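Local coordinates for ChrR-like cupin domain-containing protein (Ralstonia eutropha JMP134, PDB 3EBR), which is of unknown function but belongs to the ChrR-like cupins and folds as a small beta barrel of the RmlC-like type, at residues W19-P24 with D28-Y33; G71-K76 with W80-G85; V88-T91 with R95-P98. All coordinates share one frame; numbering follows the deposited sequence.

In the fold
The three contacts follow one another along the chain, all within the ChrR cupin-like range, and together they sample both sheets of the cupin barrel. Contact 1 is the hairpin of strands 20-21 and 30-37 at one margin of the six-stranded sheet. Its centre lies about 20 Å from those of contacts 2 and 3, and it touches neither. Contact 2 folds the chain back just after strand 73-75, and contact 3 connects strand 87-90 of the six-stranded sheet with strand 94-100 of the five-stranded one. Contacts 2 and 3 touch, their centres about 11 Å apart. Both meet the second subunit of the tetramer, so this end of the barrel serves assembly, with contact 3 across the chain's centre from the hairpin.

Contact 1 (W19-P24 with D28-Y33); sequences WMPFAP and DVMVKY
W19 and K32 meet at about a right angle, the lysine chain running across the indole. CE of K32 stands 3.4 Å from the centroid of the five-membered ring of W19 and 14° off its normal, a CH-pi contact over one face. With CG anti to the backbone N (chi1 179°) and a single bend at chi3, the lysine lays its last carbon on the ring and sends NZ on to a hydrogen bond with the carbonyl oxygen of G14. M30, a selenomethionine bent at chi2 and chi3, instead packs its CB 3.6 Å from CE3 of W19 and curls its CE back toward the backbone of M20. The second selenomethionine, M20, lies alongside V31 and points the same way, CG of M20 being 3.7 Å from CG1 of V31. Farther out M20 crosses Y33, with SE at the ring edge, in plane and 5.1 Å from the centroid: a Met-aromatic contact. F22 brings CD2 obliquely to CB of V31, and R139 of helix 133-146 makes a cation-pi contact with the phenylalanine. These side chains dress a short beta hairpin in which M20 and V31 form a hydrogen-bonded antiparallel pair; a further bond runs 2.9 Å from N of F22 to O of V29. Directional bonding across this hairpin therefore belongs to the backbone, whereas the side chains contribute dispersion and aromatic contacts.

Contact 2 (G71-K76 with W80-G85); sequences GSWRYK and WVAHAG
A82 places its CB over one face of the W73 indole, 4.0 Å from the centroid of the five-membered ring, in a CH-pi contact; CE2 of Y75 lies at the edge of that indole, in its plane. The setting is a hairpin-like reversal in the cupin barrel, where the chain doubles back after strand 73-75 and pairs through a single antiparallel bridge. One face of the Y75 ring receives CZ3 of W73. Y75 and W80 run side by side in the same direction, yet their rings are turned 80° apart and meet obliquely, CH2 of W80 being the atom nearest to CD2 of Y75. W73 and A82 are the hydrogen-bonded pair of the bridge: N of W73 gives to O of A82 at 3.1 Å, in the carbonyl plane, and N of A82 gives to O of W73 at 2.8 Å. The W73 side chain starts away from the other segment, but chi1 of 61° sets CG between backbone N and carbonyl carbon, and the indole swings back beneath A82. Its NE1 is satisfied by OG1 of T68. C11 of the second subunit packs on both W80 and A82, and ND1 of H83 is hydrogen-bonded to OD1 of D13 of that subunit. On the imidazole of H83, CG1 of V81 lies over one face, toward the rim, while CD2 of H83 lies 3.5 Å from OG of S72.

Contact 3 (V88-T91 with R95-P98); sequences VYET and RHTP
E90 and H96 alone carry the touch between these two segments. Along the run from R95 to P98, R95 comes first and turns away from strand 87-90, its NE hydrogen-bonded to ND1 of H59. H96, next in line, points the other way and slides past E90 in the opposite direction. Its ND1 lies 2.8 Å from OE1 of E90; the carboxylate and ring planes are 86° apart, and OE1 approaches the imidazole obliquely. NE2 of H96, at the far side of the ring, is hydrogen-bonded to NE2 of H78. Here two sheets of the cupin barrel confront each other, and the side chains of E90 and H96, both buried, meet between them. Many cupins hold a metal with histidines and a glutamate inside the barrel; H96, with H58 and H78 near the pair, recalls such a site, but no metal role is established for these residues. T97 takes no part in the pair; its OG1 is hydrogen-bonded to OE2 of E77. P98 closes the run against Y75, whose OH makes a weak hydrogen bond to OE2 of E90.

Contact 1 (W19-P24 with D28-Y33)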
ATOM      1  N   TRP A  19     -24.371   8.665   9.711  1.00 42.60           N
ATOM      2  CA  TRP A  19     -24.859   7.922   8.562  1.00 40.78           C
ATOM      3  C   TRP A  19     -25.392   9.043   7.712  1.00 39.61           C
ATOM      4  O   TRP A  19     -26.039   9.944   8.250  1.00 38.83           O
ATOM      5  CB  TRP A  19     -26.001   6.953   8.843  1.00 40.96           C
ATOM      6  CG  TRP A  19     -25.630   5.619   9.334  1.00 41.33           C
ATOM      7  CD1 TRP A  19     -25.743   5.139  10.598  1.00 39.83           C
ATOM      8  CD2 TRP A  19     -25.113   4.549   8.535  1.00 44.09           C
ATOM      9  NE1 TRP A  19     -25.326   3.826  10.644  1.00 40.83           N
ATOM     10  CE2 TRP A  19     -24.934   3.438   9.388  1.00 43.78           C
ATOM     11  CE3 TRP A  19     -24.783   4.424   7.172  1.00 43.34           C
ATOM     12  CZ2 TRP A  19     -24.414   2.211   8.930  1.00 43.84           C
ATOM     13  CZ3 TRP A  19     -24.274   3.205   6.710  1.00 42.77           C
ATOM     14  CH2 TRP A  19     -24.097   2.111   7.591  1.00 43.30           C
HETATM   15  N   MSE A  20     -25.147   9.001   6.412  1.00 40.02           N
HETATM   16  CA  MSE A  20     -25.618  10.055   5.520  1.00 39.84           C
HETATM   17  C   MSE A  20     -25.967   9.514   4.140  1.00 40.84           C
HETATM   18  O   MSE A  20     -25.332   8.567   3.691  1.00 41.32           O
HETATM   19  CB  MSE A  20     -24.557  11.145   5.410  1.00 40.65           C
HETATM   20  CG  MSE A  20     -23.179  10.689   4.871  1.00 37.13           C
HETATM   21 SE   MSE A  20     -21.872  12.117   4.831  0.75 36.16          SE
HETATM   22  CE  MSE A  20     -22.780  13.137   3.901  1.00 42.61           C
ATOM     23  N   PRO A  21     -26.951  10.130   3.460  1.00 41.72           N
ATOM     24  CA  PRO A  21     -27.332   9.657   2.134  1.00 42.66           C
ATOM     25  C   PRO A  21     -26.218   9.921   1.138  1.00 43.70           C
ATOM     26  O   PRO A  21     -25.498  10.918   1.276  1.00 43.38           O
ATOM     27  CB  PRO A  21     -28.567  10.490   1.794  1.00 41.95           C
ATOM     28  CG  PRO A  21     -28.511  11.648   2.683  1.00 43.04           C
ATOM     29  CD  PRO A  21     -27.740  11.306   3.872  1.00 42.80           C
ATOM     30  N   PHE A  22     -26.104   9.058   0.128  1.00 44.57           N
ATOM     31  CA  PHE A  22     -25.061   9.165  -0.888  1.00 44.92           C
ATOM     32  C   PHE A  22     -25.535  10.230  -1.915  1.00 44.85           C
ATOM     33  O   PHE A  22     -25.847   9.925  -3.071  1.00 45.25           O
ATOM     34  CB  PHE A  22     -24.771   7.769  -1.484  1.00 45.50           C
ATOM     35  CG  PHE A  22     -23.369   7.611  -2.033  1.00 46.00           C
ATOM     36  CD1 PHE A  22     -23.019   8.112  -3.279  1.00 46.14           C
ATOM     37  CD2 PHE A  22     -22.399   6.929  -1.293  1.00 47.76           C
ATOM     38  CE1 PHE A  22     -21.717   7.957  -3.774  1.00 46.90           C
ATOM     39  CE2 PHE A  22     -21.105   6.762  -1.779  1.00 48.48           C
ATOM     40  CZ  PHE A  22     -20.762   7.282  -3.023  1.00 45.95           C
ATOM     41  N   ALA A  23     -25.551  11.492  -1.466  1.00 44.47           N
ATOM     42  CA  ALA A  23     -26.024  12.633  -2.241  1.00 44.01           C
ATOM     43  C   ALA A  23     -24.974  13.100  -3.242  1.00 45.37           C
ATOM     44  O   ALA A  23     -23.785  13.011  -2.948  1.00 46.27           O
ATOM     45  CB  ALA A  23     -26.387  13.775  -1.313  1.00 42.46           C
ATOM     46  N   PRO A  24     -25.394  13.657  -4.400  1.00 45.96           N
ATOM     47  CA  PRO A  24     -26.748  13.922  -4.894  1.00 45.87           C
ATOM     48  C   PRO A  24     -27.349  12.790  -5.757  1.00 45.32           C
ATOM     49  O   PRO A  24     -28.387  13.005  -6.390  1.00 45.46           O
ATOM     50  CB  PRO A  24     -26.524  15.186  -5.734  1.00 46.09           C
ATOM     51  CG  PRO A  24     -25.187  14.953  -6.369  1.00 45.76           C
ATOM     52  CD  PRO A  24     -24.394  14.081  -5.407  1.00 47.12           C
ATOM     53  N   ASP A  28     -31.580   6.579  -0.715  1.00 45.79           N
ATOM     54  CA  ASP A  28     -31.729   5.263  -0.068  1.00 45.87           C
ATOM     55  C   ASP A  28     -30.408   4.629   0.323  1.00 44.96           C
ATOM     56  O   ASP A  28     -30.350   3.945   1.341  1.00 45.56           O
ATOM     57  CB  ASP A  28     -32.480   4.284  -0.969  1.00 46.44           C
ATOM     58  CG  ASP A  28     -33.901   4.708  -1.233  1.00 48.01           C
ATOM     59  OD1 ASP A  28     -34.220   5.913  -1.126  1.00 50.36           O
ATOM     60  OD2 ASP A  28     -34.701   3.815  -1.567  1.00 57.29           O
ATOM     61  N   VAL A  29     -29.376   4.802  -0.503  1.00 44.88           N
ATOM     62  CA  VAL A  29     -28.045   4.271  -0.205  1.00 44.69           C
ATOM     63  C   VAL A  29     -27.402   5.214   0.801  1.00 44.80           C
ATOM     64  O   VAL A  29     -27.228   6.397   0.485  1.00 45.94           O
ATOM     65  CB  VAL A  29     -27.149   4.164  -1.449  1.00 44.76           C
ATOM     66  CG1 VAL A  29     -25.748   3.708  -1.053  1.00 41.35           C
ATOM     67  CG2 VAL A  29     -27.774   3.212  -2.479  1.00 41.26           C
HETATM   68  N   MSE A  30     -27.096   4.704   2.002  1.00 44.26           N
HETATM   69  CA  MSE A  30     -26.455   5.473   3.081  1.00 42.60           C
HETATM   70  C   MSE A  30     -24.981   5.106   3.144  1.00 41.97           C
HETATM   71  O   MSE A  30     -24.610   3.993   2.788  1.00 41.82           O
HETATM   72  CB  MSE A  30     -27.067   5.172   4.452  1.00 42.71           C
HETATM   73  CG  MSE A  30     -28.582   5.279   4.575  1.00 40.81           C
HETATM   74 SE   MSE A  30     -29.221   7.075   4.330  0.75 41.28          SE
HETATM   75  CE  MSE A  30     -28.419   7.936   5.919  1.00 41.30           C
ATOM     76  N   VAL A  31     -24.159   6.038   3.624  1.00 42.16           N
ATOM     77  CA  VAL A  31     -22.715   5.859   3.784  1.00 42.25           C
ATOM     78  C   VAL A  31     -22.289   6.462   5.123  1.00 43.19           C
ATOM     79  O   VAL A  31     -22.925   7.399   5.592  1.00 44.28           O
ATOM     80  CB  VAL A  31     -21.923   6.514   2.613  1.00 42.31           C
ATOM     81  CG1 VAL A  31     -22.198   8.019   2.530  1.00 40.55           C
ATOM     82  CG2 VAL A  31     -20.408   6.246   2.721  1.00 39.59           C
ATOM     83  N   LYS A  32     -21.266   5.886   5.755  1.00 43.74           N
ATOM     84  CA  LYS A  32     -20.701   6.388   7.010  1.00 44.27           C
ATOM     85  C   LYS A  32     -19.192   6.420   6.776  1.00 43.61           C
ATOM     86  O   LYS A  32     -18.607   5.380   6.494  1.00 42.48           O
ATOM     87  CB  LYS A  32     -21.087   5.512   8.207  1.00 44.73           C
ATOM     88  CG  LYS A  32     -20.502   5.981   9.571  1.00 46.70           C
ATOM     89  CD  LYS A  32     -20.874   5.095  10.756  1.00 45.16           C
ATOM     90  CE  LYS A  32     -22.324   5.239  11.164  1.00 48.89           C
ATOM     91  NZ  LYS A  32     -22.682   4.325  12.296  1.00 47.75           N
ATOM     92  N   TYR A  33     -18.576   7.599   6.884  1.00 43.27           N
ATOM     93  CA  TYR A  33     -17.131   7.767   6.669  1.00 43.59           C
ATOM     94  C   TYR A  33     -16.308   7.650   7.956  1.00 43.89           C
ATOM     95  O   TYR A  33     -16.565   8.377   8.919  1.00 43.40           O
ATOM     96  CB  TYR A  33     -16.836   9.120   6.002  1.00 43.69           C
ATOM     97  CG  TYR A  33     -17.416   9.216   4.616  1.00 42.92           C
ATOM     98  CD1 TYR A  33     -16.757   8.631   3.541  1.00 42.20           C
ATOM     99  CD2 TYR A  33     -18.621   9.881   4.373  1.00 40.65           C
ATOM    100  CE1 TYR A  33     -17.275   8.691   2.262  1.00 40.33           C
ATOM    101  CE2 TYR A  33     -19.146   9.952   3.084  1.00 40.12           C
ATOM    102  CZ  TYR A  33     -18.458   9.353   2.038  1.00 42.06           C
ATOM    103  OH  TYR A  33     -18.941   9.376   0.767  1.00 43.88           O
TER

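Contact 2 (G71-K76 with W80-G85)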
ATOM      1  N   GLY A  71     -26.762  -8.986   5.231  1.00 43.51           N
ATOM      2  CA  GLY A  71     -27.409  -9.060   3.939  1.00 42.76           C
ATOM      3  C   GLY A  71     -26.569  -9.850   2.962  1.00 42.93           C
ATOM      4  O   GLY A  71     -25.508 -10.376   3.324  1.00 42.38           O
ATOM      5  N   SER A  72     -27.071  -9.968   1.731  1.00 43.87           N
ATOM      6  CA  SER A  72     -26.372 -10.683   0.659  1.00 43.71           C
ATOM      7  C   SER A  72     -26.397  -9.857  -0.613  1.00 43.96           C
ATOM      8  O   SER A  72     -27.384  -9.180  -0.894  1.00 45.37           O
ATOM      9  CB  SER A  72     -26.980 -12.058   0.396  1.00 43.46           C
ATOM     10  OG  SER A  72     -27.064 -12.811   1.587  1.00 39.34           O
ATOM     11  N   TRP A  73     -25.311  -9.921  -1.372  1.00 44.10           N
ATOM     12  CA  TRP A  73     -25.186  -9.183  -2.622  1.00 44.77           C
ATOM     13  C   TRP A  73     -24.239  -9.926  -3.545  1.00 45.48           C
ATOM     14  O   TRP A  73     -23.646 -10.937  -3.161  1.00 45.18           O
ATOM     15  CB  TRP A  73     -24.714  -7.753  -2.344  1.00 44.52           C
ATOM     16  CG  TRP A  73     -23.388  -7.690  -1.683  1.00 47.41           C
ATOM     17  CD1 TRP A  73     -23.142  -7.723  -0.351  1.00 46.12           C
ATOM     18  CD2 TRP A  73     -22.115  -7.588  -2.327  1.00 46.05           C
ATOM     19  NE1 TRP A  73     -21.801  -7.658  -0.123  1.00 47.78           N
ATOM     20  CE2 TRP A  73     -21.140  -7.574  -1.316  1.00 47.07           C
ATOM     21  CE3 TRP A  73     -21.708  -7.514  -3.662  1.00 45.31           C
ATOM     22  CZ2 TRP A  73     -19.773  -7.481  -1.594  1.00 45.91           C
ATOM     23  CZ3 TRP A  73     -20.366  -7.432  -3.942  1.00 45.91           C
ATOM     24  CH2 TRP A  73     -19.405  -7.413  -2.915  1.00 47.29           C
ATOM     25  N   ARG A  74     -24.119  -9.415  -4.763  1.00 47.01           N
ATOM     26  CA  ARG A  74     -23.266  -9.993  -5.791  1.00 48.80           C
ATOM     27  C   ARG A  74     -23.001  -9.010  -6.907  1.00 49.39           C
ATOM     28  O   ARG A  74     -23.604  -7.938  -6.945  1.00 49.54           O
ATOM     29  CB  ARG A  74     -23.951 -11.232  -6.374  1.00 48.74           C
ATOM     30  CG  ARG A  74     -25.412 -10.997  -6.839  1.00 50.33           C
ATOM     31  CD  ARG A  74     -26.038 -12.269  -7.356  1.00 52.65           C
ATOM     32  NE  ARG A  74     -25.671 -12.548  -8.743  1.00 56.77           N
ATOM     33  CZ  ARG A  74     -26.390 -12.237  -9.831  1.00 56.79           C
ATOM     34  NH1 ARG A  74     -27.590 -11.628  -9.767  1.00 57.15           N
ATOM     35  NH2 ARG A  74     -25.901 -12.566 -11.029  1.00 60.93           N
ATOM     36  N   TYR A  75     -22.081  -9.387  -7.792  1.00 51.33           N
ATOM     37  CA  TYR A  75     -21.753  -8.622  -8.978  1.00 52.01           C
ATOM     38  C   TYR A  75     -22.394  -9.367 -10.125  1.00 53.04           C
ATOM     39  O   TYR A  75     -22.334 -10.602 -10.148  1.00 54.06           O
ATOM     40  CB  TYR A  75     -20.247  -8.506  -9.220  1.00 52.41           C
ATOM     41  CG  TYR A  75     -19.500  -7.750  -8.155  1.00 51.80           C
ATOM     42  CD1 TYR A  75     -19.826  -6.422  -7.877  1.00 50.37           C
ATOM     43  CD2 TYR A  75     -18.422  -8.318  -7.473  1.00 56.69           C
ATOM     44  CE1 TYR A  75     -19.133  -5.684  -6.929  1.00 51.04           C
ATOM     45  CE2 TYR A  75     -17.710  -7.576  -6.504  1.00 55.36           C
ATOM     46  CZ  TYR A  75     -18.072  -6.259  -6.254  1.00 54.13           C
ATOM     47  OH  TYR A  75     -17.432  -5.530  -5.294  1.00 54.75           O
ATOM     48  N   LYS A  76     -23.007  -8.637 -11.069  1.00 54.31           N
ATOM     49  CA  LYS A  76     -23.626  -9.244 -12.267  1.00 54.67           C
ATOM     50  C   LYS A  76     -22.607  -9.974 -13.166  1.00 55.02           C
ATOM     51  O   LYS A  76     -22.973 -10.901 -13.878  1.00 55.86           O
ATOM     52  CB  LYS A  76     -24.345  -8.202 -13.140  1.00 55.19           C
ATOM     53  CG  LYS A  76     -25.547  -7.502 -12.529  1.00 57.17           C
ATOM     54  CD  LYS A  76     -26.248  -6.585 -13.560  1.00 54.74           C
ATOM     55  N   TRP A  80     -20.826 -15.879  -8.093  1.00 50.39           N
ATOM     56  CA  TRP A  80     -20.875 -16.093  -6.630  1.00 48.93           C
ATOM     57  C   TRP A  80     -21.701 -15.018  -5.934  1.00 47.95           C
ATOM     58  O   TRP A  80     -21.926 -13.947  -6.500  1.00 49.33           O
ATOM     59  CB  TRP A  80     -19.452 -16.161  -6.019  1.00 48.41           C
ATOM     60  CG  TRP A  80     -18.517 -15.047  -6.421  1.00 49.17           C
ATOM     61  CD1 TRP A  80     -17.548 -15.111  -7.389  1.00 49.20           C
ATOM     62  CD2 TRP A  80     -18.496 -13.698  -5.922  1.00 50.59           C
ATOM     63  NE1 TRP A  80     -16.908 -13.895  -7.503  1.00 49.16           N
ATOM     64  CE2 TRP A  80     -17.470 -13.012  -6.618  1.00 46.16           C
ATOM     65  CE3 TRP A  80     -19.237 -12.999  -4.953  1.00 47.72           C
ATOM     66  CZ2 TRP A  80     -17.179 -11.671  -6.383  1.00 45.13           C
ATOM     67  CZ3 TRP A  80     -18.939 -11.663  -4.720  1.00 47.76           C
ATOM     68  CH2 TRP A  80     -17.919 -11.016  -5.434  1.00 46.29           C
ATOM     69  N   VAL A  81     -22.123 -15.312  -4.701  1.00 46.50           N
ATOM     70  CA  VAL A  81     -22.895 -14.390  -3.861  1.00 45.76           C
ATOM     71  C   VAL A  81     -22.151 -14.194  -2.544  1.00 46.20           C
ATOM     72  O   VAL A  81     -21.745 -15.178  -1.923  1.00 47.30           O
ATOM     73  CB  VAL A  81     -24.302 -14.907  -3.555  1.00 45.22           C
ATOM     74  CG1 VAL A  81     -25.049 -13.937  -2.640  1.00 41.74           C
ATOM     75  CG2 VAL A  81     -25.074 -15.103  -4.836  1.00 46.16           C
ATOM     76  N   ALA A  82     -21.955 -12.933  -2.149  1.00 44.90           N
ATOM     77  CA  ALA A  82     -21.285 -12.583  -0.908  1.00 45.43           C
ATOM     78  C   ALA A  82     -22.341 -12.517   0.174  1.00 45.02           C
ATOM     79  O   ALA A  82     -23.259 -11.709   0.057  1.00 45.91           O
ATOM     80  CB  ALA A  82     -20.570 -11.241  -1.026  1.00 44.20           C
ATOM     81  N   HIS A  83     -22.232 -13.377   1.192  1.00 43.84           N
ATOM     82  CA  HIS A  83     -23.161 -13.411   2.335  1.00 43.53           C
ATOM     83  C   HIS A  83     -22.522 -12.717   3.523  1.00 42.26           C
ATOM     84  O   HIS A  83     -21.352 -12.353   3.455  1.00 43.02           O
ATOM     85  CB  HIS A  83     -23.485 -14.845   2.729  1.00 43.22           C
ATOM     86  CG  HIS A  83     -24.057 -15.651   1.613  1.00 45.72           C
ATOM     87  ND1 HIS A  83     -23.278 -16.447   0.800  1.00 50.67           N
ATOM     88  CD2 HIS A  83     -25.325 -15.760   1.149  1.00 45.25           C
ATOM     89  CE1 HIS A  83     -24.045 -17.028  -0.105  1.00 48.55           C
ATOM     90  NE2 HIS A  83     -25.291 -16.634   0.090  1.00 45.52           N
ATOM     91  N   ALA A  84     -23.290 -12.536   4.600  1.00 40.72           N
ATOM     92  CA  ALA A  84     -22.796 -11.929   5.839  1.00 39.14           C
ATOM     93  C   ALA A  84     -21.670 -12.816   6.368  1.00 39.26           C
ATOM     94  O   ALA A  84     -21.802 -14.041   6.356  1.00 39.90           O
ATOM     95  CB  ALA A  84     -23.893 -11.798   6.861  1.00 36.61           C
ATOM     96  N   GLY A  85     -20.558 -12.200   6.766  1.00 38.92           N
ATOM     97  CA  GLY A  85     -19.374 -12.922   7.244  1.00 39.14           C
ATOM     98  C   GLY A  85     -18.350 -13.252   6.158  1.00 39.63           C
ATOM     99  O   GLY A  85     -17.301 -13.827   6.466  1.00 39.97           O
TER

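Contact 3 (V88-T91 with R95-P98)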
ATOM      1  N   VAL A  88     -14.840 -10.083   0.207  1.00 42.98           N
ATOM      2  CA  VAL A  88     -14.656  -9.939  -1.239  1.00 44.78           C
ATOM      3  C   VAL A  88     -13.442  -9.020  -1.439  1.00 46.72           C
ATOM      4  O   VAL A  88     -13.345  -8.004  -0.765  1.00 46.83           O
ATOM      5  CB  VAL A  88     -15.896  -9.361  -1.959  1.00 44.63           C
ATOM      6  CG1 VAL A  88     -15.581  -9.070  -3.436  1.00 46.39           C
ATOM      7  CG2 VAL A  88     -17.078 -10.300  -1.841  1.00 39.15           C
ATOM      8  N   TYR A  89     -12.532  -9.393  -2.339  1.00 50.13           N
ATOM      9  CA  TYR A  89     -11.334  -8.615  -2.643  1.00 52.70           C
ATOM     10  C   TYR A  89     -11.343  -8.270  -4.136  1.00 52.61           C
ATOM     11  O   TYR A  89     -11.022  -9.128  -4.957  1.00 51.09           O
ATOM     12  CB  TYR A  89     -10.064  -9.396  -2.260  1.00 55.97           C
ATOM     13  CG  TYR A  89      -8.794  -8.537  -2.119  1.00 62.39           C
ATOM     14  CD1 TYR A  89      -8.118  -8.006  -3.242  1.00 62.69           C
ATOM     15  CD2 TYR A  89      -8.242  -8.291  -0.847  1.00 63.41           C
ATOM     16  CE1 TYR A  89      -6.955  -7.228  -3.090  1.00 58.67           C
ATOM     17  CE2 TYR A  89      -7.085  -7.521  -0.691  1.00 65.57           C
ATOM     18  CZ  TYR A  89      -6.454  -6.986  -1.814  1.00 64.90           C
ATOM     19  OH  TYR A  89      -5.312  -6.245  -1.633  1.00 65.98           O
ATOM     20  N   GLU A  90     -11.759  -7.041  -4.479  1.00 53.52           N
ATOM     21  CA  GLU A  90     -11.764  -6.571  -5.864  1.00 54.64           C
ATOM     22  C   GLU A  90     -10.327  -6.108  -6.217  1.00 52.13           C
ATOM     23  O   GLU A  90      -9.699  -5.410  -5.416  1.00 52.15           O
ATOM     24  CB  GLU A  90     -12.722  -5.395  -6.138  1.00 54.88           C
ATOM     25  CG  GLU A  90     -14.189  -5.416  -5.650  1.00 60.37           C
ATOM     26  CD  GLU A  90     -15.033  -4.225  -6.233  1.00 61.26           C
ATOM     27  OE1 GLU A  90     -15.055  -4.016  -7.460  1.00 73.03           O
ATOM     28  OE2 GLU A  90     -15.781  -3.557  -5.481  1.00 75.48           O
ATOM     29  N   THR A  91      -9.817  -6.477  -7.395  1.00 49.32           N
ATOM     30  CA  THR A  91      -8.468  -6.078  -7.861  1.00 47.27           C
ATOM     31  C   THR A  91      -8.530  -4.889  -8.837  1.00 45.35           C
ATOM     32  O   THR A  91      -9.565  -4.618  -9.417  1.00 45.16           O
ATOM     33  CB  THR A  91      -7.729  -7.254  -8.504  1.00 46.72           C
ATOM     34  OG1 THR A  91      -8.553  -7.839  -9.516  1.00 50.89           O
ATOM     35  CG2 THR A  91      -7.417  -8.309  -7.466  1.00 45.97           C
ATOM     36  N   ARG A  95     -14.174  -3.871 -13.805  1.00 45.38           N
ATOM     37  CA  ARG A  95     -15.540  -3.330 -13.885  1.00 45.62           C
ATOM     38  C   ARG A  95     -16.550  -4.245 -13.201  1.00 45.95           C
ATOM     39  O   ARG A  95     -16.516  -5.460 -13.401  1.00 46.22           O
ATOM     40  CB  ARG A  95     -15.891  -3.072 -15.351  1.00 45.68           C
ATOM     41  CG  ARG A  95     -15.059  -1.932 -15.909  1.00 47.53           C
ATOM     42  CD  ARG A  95     -15.155  -1.749 -17.388  1.00 52.47           C
ATOM     43  NE  ARG A  95     -14.275  -0.653 -17.811  1.00 55.49           N
ATOM     44  CZ  ARG A  95     -14.020  -0.298 -19.074  1.00 55.74           C
ATOM     45  NH1 ARG A  95     -14.595  -0.909 -20.121  1.00 58.02           N
ATOM     46  NH2 ARG A  95     -13.178   0.717 -19.292  1.00 57.69           N
ATOM     47  N   HIS A  96     -17.426  -3.652 -12.385  1.00 46.77           N
ATOM     48  CA  HIS A  96     -18.439  -4.376 -11.617  1.00 47.56           C
ATOM     49  C   HIS A  96     -19.757  -3.642 -11.454  1.00 47.51           C
ATOM     50  O   HIS A  96     -19.754  -2.428 -11.259  1.00 46.86           O
ATOM     51  CB  HIS A  96     -17.917  -4.635 -10.215  1.00 48.49           C
ATOM     52  CG  HIS A  96     -16.771  -5.581 -10.167  1.00 52.05           C
ATOM     53  ND1 HIS A  96     -15.482  -5.159  -9.945  1.00 57.92           N
ATOM     54  CD2 HIS A  96     -16.704  -6.913 -10.403  1.00 55.49           C
ATOM     55  CE1 HIS A  96     -14.673  -6.200  -9.999  1.00 59.12           C
ATOM     56  NE2 HIS A  96     -15.387  -7.279 -10.276  1.00 56.52           N
ATOM     57  N   THR A  97     -20.855  -4.408 -11.451  1.00 47.48           N
ATOM     58  CA  THR A  97     -22.218  -3.918 -11.289  1.00 47.23           C
ATOM     59  C   THR A  97     -22.749  -4.567 -10.004  1.00 48.49           C
ATOM     60  O   THR A  97     -23.279  -5.684 -10.053  1.00 48.50           O
ATOM     61  CB  THR A  97     -23.100  -4.288 -12.482  1.00 46.89           C
ATOM     62  OG1 THR A  97     -22.518  -3.760 -13.666  1.00 43.96           O
ATOM     63  CG2 THR A  97     -24.503  -3.713 -12.308  1.00 44.64           C
ATOM     64  N   PRO A  98     -22.593  -3.891  -8.847  1.00 49.81           N
ATOM     65  CA  PRO A  98     -23.077  -4.513  -7.618  1.00 50.09           C
ATOM     66  C   PRO A  98     -24.592  -4.469  -7.543  1.00 50.43           C
ATOM     67  O   PRO A  98     -25.217  -3.545  -8.077  1.00 50.72           O
ATOM     68  CB  PRO A  98     -22.469  -3.642  -6.522  1.00 50.67           C
ATOM     69  CG  PRO A  98     -22.367  -2.303  -7.141  1.00 52.18           C
ATOM     70  CD  PRO A  98     -22.023  -2.556  -8.582  1.00 50.96           C
TER